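Local coordinates for DNA topoisomerase 2-associated protein PAT1 (Saccharomyces cerevisiae, PDB 5LMG) that activates mRNA decapping and represses translation, its C-terminal domain directly binding the decapping enzyme Dcp2 and the exonuclease Xrn1, at residues L42-E56 with Y91-G105. The protein carries 2 engineered substitutions. Numbering follows the deposited sequence.
Sequences LNKSGGKKFILELIE and YDVNPFISMLSFDKG
Ser98 OG donates to Ser45 OG at 2.7 Å, and Ser45 OG in turn donates to Leu42 O (2.7 Å), so the two buried hydroxyls form a short chain ending on a carbonyl. A chi1 of 62° tucks Ser45 OG in over its own backbone, within reach of Leu42 O. Leu42 O also accepts from Gly47 N, which approaches from the opposite face of the carbonyl plane. Next door, Val93 N donates to Lys44 O at 2.9 Å. Ser45 O, buried without a hydrogen-bond partner, lies 3.3 Å above the centre of the Tyr91 ring. The Phe50 and Tyr91 rings meet obliquely, planes at 35°. With an alanine at Tyr91, that carbonyl would probably lose its cover and Phe50 the ring beside it. Beyond the serines the contact turns apolar: Ile51 CG2 meets Phe102 CE2 at 3.6 Å, Leu52 CD2 makes a CH-pi contact over one Phe102 face, and Ile55 CG1 lies against Met99 CG (3.7 Å). At the far end Lys104 NZ forms a salt bridge with Glu56, whose OE1 accepts through its syn lone pair (2.9 Å), with a weak second bond to OE2; Tyr59 adds a cation-pi contact to Lys104. Helix 48-56, the start of helix 48-70, crosses helix 95-99 almost perpendicularly (-85°), while Phe96 packs against helices 103-114 and 118-130.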
loop_
_atom_site.group_PDB
_atom_site.type_symbol
_atom_site.label_atom_id
_atom_site.label_comp_id
_atom_site.label_asym_id
_atom_site.label_seq_id
_atom_site.Cartn_x
_atom_site.Cartn_y
_atom_site.Cartn_z
ATOM N N LEU A 42 -6.962 -22.808 0.973
ATOM C CA LEU A 42 -6.250 -23.371 2.127
ATOM C C LEU A 42 -5.785 -24.807 1.873
ATOM O O LEU A 42 -4.786 -25.241 2.450
ATOM C CB LEU A 42 -7.150 -23.342 3.374
ATOM C CG LEU A 42 -6.727 -22.416 4.512
ATOM C CD1 LEU A 42 -7.872 -22.196 5.476
ATOM C CD2 LEU A 42 -5.524 -22.963 5.256
ATOM N N ASN A 43 -6.526 -25.546 1.025
ATOM C CA ASN A 43 -6.236 -26.935 0.662
ATOM C C ASN A 43 -5.005 -27.044 -0.252
ATOM O O ASN A 43 -4.348 -28.087 -0.272
ATOM C CB ASN A 43 -7.470 -27.601 0.051
ATOM C CG ASN A 43 -8.677 -27.551 0.963
ATOM O OD1 ASN A 43 -9.367 -26.526 1.076
ATOM N ND2 ASN A 43 -8.930 -28.642 1.671
ATOM N N LYS A 44 -4.670 -25.941 -0.960
ATOM C CA LYS A 44 -3.497 -25.815 -1.835
ATOM C C LYS A 44 -2.187 -25.672 -1.021
ATOM O O LYS A 44 -1.110 -25.536 -1.607
ATOM C CB LYS A 44 -3.674 -24.625 -2.796
ATOM C CG LYS A 44 -4.309 -25.007 -4.126
ATOM C CD LYS A 44 -4.015 -23.972 -5.209
ATOM C CE LYS A 44 -4.304 -24.497 -6.593
ATOM N NZ LYS A 44 -3.739 -23.613 -7.648
ATOM N N SER A 45 -2.291 -25.708 0.325
ATOM C CA SER A 45 -1.181 -25.597 1.273
ATOM C C SER A 45 -1.169 -26.700 2.351
ATOM O O SER A 45 -0.221 -26.764 3.141
ATOM C CB SER A 45 -1.170 -24.219 1.925
ATOM O OG SER A 45 -2.360 -24.001 2.663
ATOM N N GLY A 46 -2.199 -27.555 2.358
ATOM C CA GLY A 46 -2.311 -28.669 3.295
ATOM C C GLY A 46 -3.583 -28.748 4.117
ATOM O O GLY A 46 -3.773 -29.719 4.855
ATOM N N GLY A 47 -4.442 -27.735 4.005
ATOM C CA GLY A 47 -5.705 -27.671 4.735
ATOM C C GLY A 47 -5.675 -26.789 5.970
ATOM O O GLY A 47 -4.599 -26.468 6.485
ATOM N N LYS A 48 -6.877 -26.415 6.462
ATOM C CA LYS A 48 -7.101 -25.547 7.624
ATOM C C LYS A 48 -6.500 -26.085 8.925
ATOM O O LYS A 48 -5.843 -25.323 9.636
ATOM C CB LYS A 48 -8.598 -25.232 7.797
ATOM C CG LYS A 48 -8.880 -24.086 8.766
ATOM C CD LYS A 48 -10.364 -23.821 8.909
ATOM C CE LYS A 48 -10.625 -22.659 9.829
ATOM N NZ LYS A 48 -12.068 -22.315 9.875
ATOM N N LYS A 49 -6.726 -27.379 9.238
ATOM C CA LYS A 49 -6.216 -28.007 10.464
ATOM C C LYS A 49 -4.685 -28.111 10.490
ATOM O O LYS A 49 -4.087 -28.009 11.564
ATOM C CB LYS A 49 -6.885 -29.367 10.724
ATOM C CG LYS A 49 -8.294 -29.231 11.286
ATOM C CD LYS A 49 -8.975 -30.572 11.498
ATOM C CE LYS A 49 -10.438 -30.394 11.824
ATOM N NZ LYS A 49 -11.114 -31.694 12.075
ATOM N N PHE A 50 -4.058 -28.278 9.310
ATOM C CA PHE A 50 -2.604 -28.364 9.177
ATOM C C PHE A 50 -1.946 -26.989 9.404
ATOM O O PHE A 50 -0.953 -26.905 10.127
ATOM C CB PHE A 50 -2.217 -28.969 7.810
ATOM C CG PHE A 50 -0.760 -28.843 7.430
ATOM C CD1 PHE A 50 0.218 -29.575 8.095
ATOM C CD2 PHE A 50 -0.365 -27.998 6.400
ATOM C CE1 PHE A 50 1.566 -29.453 7.748
ATOM C CE2 PHE A 50 0.984 -27.875 6.053
ATOM C CZ PHE A 50 1.939 -28.604 6.728
ATOM N N ILE A 51 -2.518 -25.919 8.808
ATOM C CA ILE A 51 -2.021 -24.544 8.936
ATOM C C ILE A 51 -2.199 -24.040 10.394
ATOM O O ILE A 51 -1.246 -23.492 10.967
ATOM C CB ILE A 51 -2.622 -23.602 7.843
ATOM C CG1 ILE A 51 -2.229 -24.052 6.393
ATOM C CG2 ILE A 51 -2.277 -22.130 8.083
ATOM C CD1 ILE A 51 -0.690 -24.135 6.021
ATOM N N LEU A 52 -3.380 -24.305 11.007
ATOM C CA LEU A 52 -3.657 -23.939 12.403
ATOM C C LEU A 52 -2.699 -24.638 13.364
ATOM O O LEU A 52 -2.282 -24.029 14.353
ATOM C CB LEU A 52 -5.126 -24.182 12.791
ATOM C CG LEU A 52 -6.162 -23.244 12.145
ATOM C CD1 LEU A 52 -7.569 -23.710 12.438
ATOM C CD2 LEU A 52 -5.977 -21.798 12.584
ATOM N N GLU A 53 -2.286 -25.885 13.024
ATOM C CA GLU A 53 -1.311 -26.667 13.786
ATOM C C GLU A 53 0.073 -26.030 13.644
ATOM O O GLU A 53 0.797 -25.934 14.638
ATOM C CB GLU A 53 -1.287 -28.133 13.315
ATOM C CG GLU A 53 -0.460 -29.054 14.198
ATOM C CD GLU A 53 -0.084 -30.394 13.589
ATOM O OE1 GLU A 53 0.515 -30.407 12.487
ATOM O OE2 GLU A 53 -0.339 -31.431 14.244
ATOM N N LEU A 54 0.434 -25.584 12.417
ATOM C CA LEU A 54 1.719 -24.929 12.151
ATOM C C LEU A 54 1.860 -23.638 12.950
ATOM O O LEU A 54 2.933 -23.393 13.492
ATOM C CB LEU A 54 1.942 -24.658 10.652
ATOM C CG LEU A 54 2.186 -25.861 9.725
ATOM C CD1 LEU A 54 2.661 -25.386 8.357
ATOM C CD2 LEU A 54 3.205 -26.863 10.315
ATOM N N ILE A 55 0.773 -22.835 13.037
ATOM C CA ILE A 55 0.724 -21.579 13.792
ATOM C C ILE A 55 0.998 -21.860 15.282
ATOM O O ILE A 55 1.838 -21.178 15.868
ATOM C CB ILE A 55 -0.596 -20.771 13.536
ATOM C CG1 ILE A 55 -0.677 -20.308 12.061
ATOM C CG2 ILE A 55 -0.705 -19.549 14.479
ATOM C CD1 ILE A 55 -2.056 -19.847 11.571
ATOM N N GLU A 56 0.337 -22.898 15.858
ATOM C CA GLU A 56 0.501 -23.315 17.267
ATOM C C GLU A 56 1.951 -23.692 17.562
ATOM O O GLU A 56 2.485 -23.276 18.590
ATOM C CB GLU A 56 -0.448 -24.473 17.655
ATOM C CG GLU A 56 -1.940 -24.149 17.614
ATOM C CD GLU A 56 -2.370 -22.793 18.145
ATOM O OE1 GLU A 56 -2.093 -22.496 19.330
ATOM O OE2 GLU A 56 -2.983 -22.026 17.367
ATOM N N TYR A 91 3.978 -27.728 -1.672
ATOM C CA TYR A 91 2.587 -27.333 -1.918
ATOM C C TYR A 91 2.449 -26.249 -2.990
ATOM O O TYR A 91 3.390 -25.482 -3.217
ATOM C CB TYR A 91 1.933 -26.862 -0.604
ATOM C CG TYR A 91 1.996 -27.867 0.529
ATOM C CD1 TYR A 91 3.059 -27.870 1.427
ATOM C CD2 TYR A 91 0.971 -28.789 0.728
ATOM C CE1 TYR A 91 3.113 -28.780 2.484
ATOM C CE2 TYR A 91 1.008 -29.696 1.787
ATOM C CZ TYR A 91 2.084 -29.690 2.662
ATOM O OH TYR A 91 2.125 -30.584 3.709
ATOM N N ASP A 92 1.253 -26.176 -3.627
ATOM C CA ASP A 92 0.902 -25.177 -4.649
ATOM C C ASP A 92 0.995 -23.746 -4.091
ATOM O O ASP A 92 1.439 -22.838 -4.796
ATOM C CB ASP A 92 -0.497 -25.455 -5.224
ATOM C CG ASP A 92 -0.578 -26.722 -6.062
ATOM O OD1 ASP A 92 -0.004 -26.734 -7.178
ATOM O OD2 ASP A 92 -1.237 -27.689 -5.617
ATOM N N VAL A 93 0.590 -23.566 -2.815
ATOM C CA VAL A 93 0.667 -22.315 -2.055
ATOM C C VAL A 93 1.513 -22.635 -0.809
ATOM O O VAL A 93 1.165 -23.537 -0.042
ATOM C CB VAL A 93 -0.732 -21.731 -1.695
ATOM C CG1 VAL A 93 -0.604 -20.512 -0.781
ATOM C CG2 VAL A 93 -1.523 -21.372 -2.951
ATOM N N ASN A 94 2.650 -21.933 -0.650
ATOM C CA ASN A 94 3.591 -22.131 0.459
ATOM C C ASN A 94 2.899 -22.060 1.852
ATOM O O ASN A 94 2.084 -21.154 2.071
ATOM C CB ASN A 94 4.752 -21.128 0.339
ATOM C CG ASN A 94 5.812 -21.266 1.398
ATOM O OD1 ASN A 94 5.729 -20.657 2.463
ATOM N ND2 ASN A 94 6.845 -22.047 1.121
ATOM N N PRO A 95 3.182 -23.008 2.788
ATOM C CA PRO A 95 2.519 -22.966 4.113
ATOM C C PRO A 95 2.648 -21.645 4.882
ATOM O O PRO A 95 1.728 -21.298 5.624
ATOM C CB PRO A 95 3.152 -24.137 4.870
ATOM C CG PRO A 95 3.610 -25.074 3.796
ATOM C CD PRO A 95 4.087 -24.171 2.689
ATOM N N PHE A 96 3.766 -20.898 4.689
ATOM C CA PHE A 96 3.962 -19.598 5.334
ATOM C C PHE A 96 2.925 -18.577 4.828
ATOM O O PHE A 96 2.375 -17.828 5.634
ATOM C CB PHE A 96 5.399 -19.074 5.162
ATOM C CG PHE A 96 5.627 -17.712 5.771
ATOM C CD1 PHE A 96 5.815 -17.567 7.143
ATOM C CD2 PHE A 96 5.635 -16.569 4.977
ATOM C CE1 PHE A 96 6.010 -16.307 7.710
ATOM C CE2 PHE A 96 5.835 -15.307 5.543
ATOM C CZ PHE A 96 6.024 -15.186 6.907
ATOM N N ILE A 97 2.667 -18.566 3.501
ATOM C CA ILE A 97 1.693 -17.693 2.841
ATOM C C ILE A 97 0.290 -17.958 3.402
ATOM O O ILE A 97 -0.424 -17.004 3.707
ATOM C CB ILE A 97 1.778 -17.786 1.280
ATOM C CG1 ILE A 97 3.137 -17.260 0.744
ATOM C CG2 ILE A 97 0.584 -17.119 0.557
ATOM C CD1 ILE A 97 3.401 -15.709 0.861
ATOM N N SER A 98 -0.077 -19.236 3.583
ATOM C CA SER A 98 -1.378 -19.606 4.160
ATOM C C SER A 98 -1.515 -19.223 5.636
ATOM O O SER A 98 -2.612 -18.837 6.047
ATOM C CB SER A 98 -1.666 -21.084 3.950
ATOM O OG SER A 98 -2.168 -21.271 2.638
ATOM N N MET A 99 -0.399 -19.273 6.415
ATOM C CA MET A 99 -0.369 -18.884 7.836
ATOM C C MET A 99 -0.748 -17.403 8.002
ATOM O O MET A 99 -1.346 -17.024 9.013
ATOM C CB MET A 99 1.003 -19.180 8.474
ATOM C CG MET A 99 1.177 -20.645 8.860
ATOM S SD MET A 99 2.533 -20.995 10.028
ATOM C CE MET A 99 3.919 -20.989 8.924
ATOM N N LEU A 100 -0.448 -16.598 6.969
ATOM C CA LEU A 100 -0.730 -15.169 6.880
ATOM C C LEU A 100 -2.225 -14.870 6.630
ATOM O O LEU A 100 -2.621 -13.711 6.696
ATOM C CB LEU A 100 0.168 -14.525 5.805
ATOM C CG LEU A 100 1.449 -13.812 6.269
ATOM C CD1 LEU A 100 2.408 -14.758 6.944
ATOM C CD2 LEU A 100 2.173 -13.187 5.089
ATOM N N SER A 101 -3.047 -15.909 6.346
ATOM C CA SER A 101 -4.508 -15.802 6.183
ATOM C C SER A 101 -5.175 -15.670 7.550
ATOM O O SER A 101 -6.334 -15.283 7.608
ATOM C CB SER A 101 -5.084 -17.046 5.512
ATOM O OG SER A 101 -4.740 -17.133 4.143
ATOM N N PHE A 102 -4.469 -16.040 8.639
ATOM C CA PHE A 102 -4.997 -16.009 10.006
ATOM C C PHE A 102 -4.391 -14.873 10.823
ATOM O O PHE A 102 -3.187 -14.614 10.706
ATOM C CB PHE A 102 -4.755 -17.359 10.698
ATOM C CG PHE A 102 -5.448 -18.525 10.028
ATOM C CD1 PHE A 102 -6.765 -18.844 10.338
ATOM C CD2 PHE A 102 -4.789 -19.291 9.070
ATOM C CE1 PHE A 102 -7.413 -19.908 9.702
ATOM C CE2 PHE A 102 -5.440 -20.352 8.428
ATOM C CZ PHE A 102 -6.745 -20.655 8.752
ATOM N N ASP A 103 -5.218 -14.199 11.655
ATOM C CA ASP A 103 -4.766 -13.088 12.520
ATOM C C ASP A 103 -3.621 -13.501 13.429
ATOM O O ASP A 103 -2.685 -12.721 13.617
ATOM C CB ASP A 103 -5.909 -12.517 13.364
ATOM C CG ASP A 103 -7.098 -12.087 12.552
ATOM O OD1 ASP A 103 -6.928 -11.221 11.657
ATOM O OD2 ASP A 103 -8.193 -12.629 12.787
ATOM N N LYS A 104 -3.697 -14.736 13.981
ATOM C CA LYS A 104 -2.663 -15.322 14.836
ATOM C C LYS A 104 -1.298 -15.395 14.107
ATOM O O LYS A 104 -0.285 -15.011 14.688
ATOM C CB LYS A 104 -3.114 -16.686 15.379
ATOM C CG LYS A 104 -2.723 -16.876 16.827
ATOM C CD LYS A 104 -3.179 -18.209 17.381
ATOM C CE LYS A 104 -2.441 -18.531 18.653
ATOM N NZ LYS A 104 -2.960 -19.772 19.283
ATOM N N GLY A 105 -1.304 -15.804 12.834
ATOM C CA GLY A 105 -0.107 -15.832 11.990
ATOM C C GLY A 105 0.480 -14.440 11.809
ATOM O O GLY A 105 1.668 -14.229 12.047
#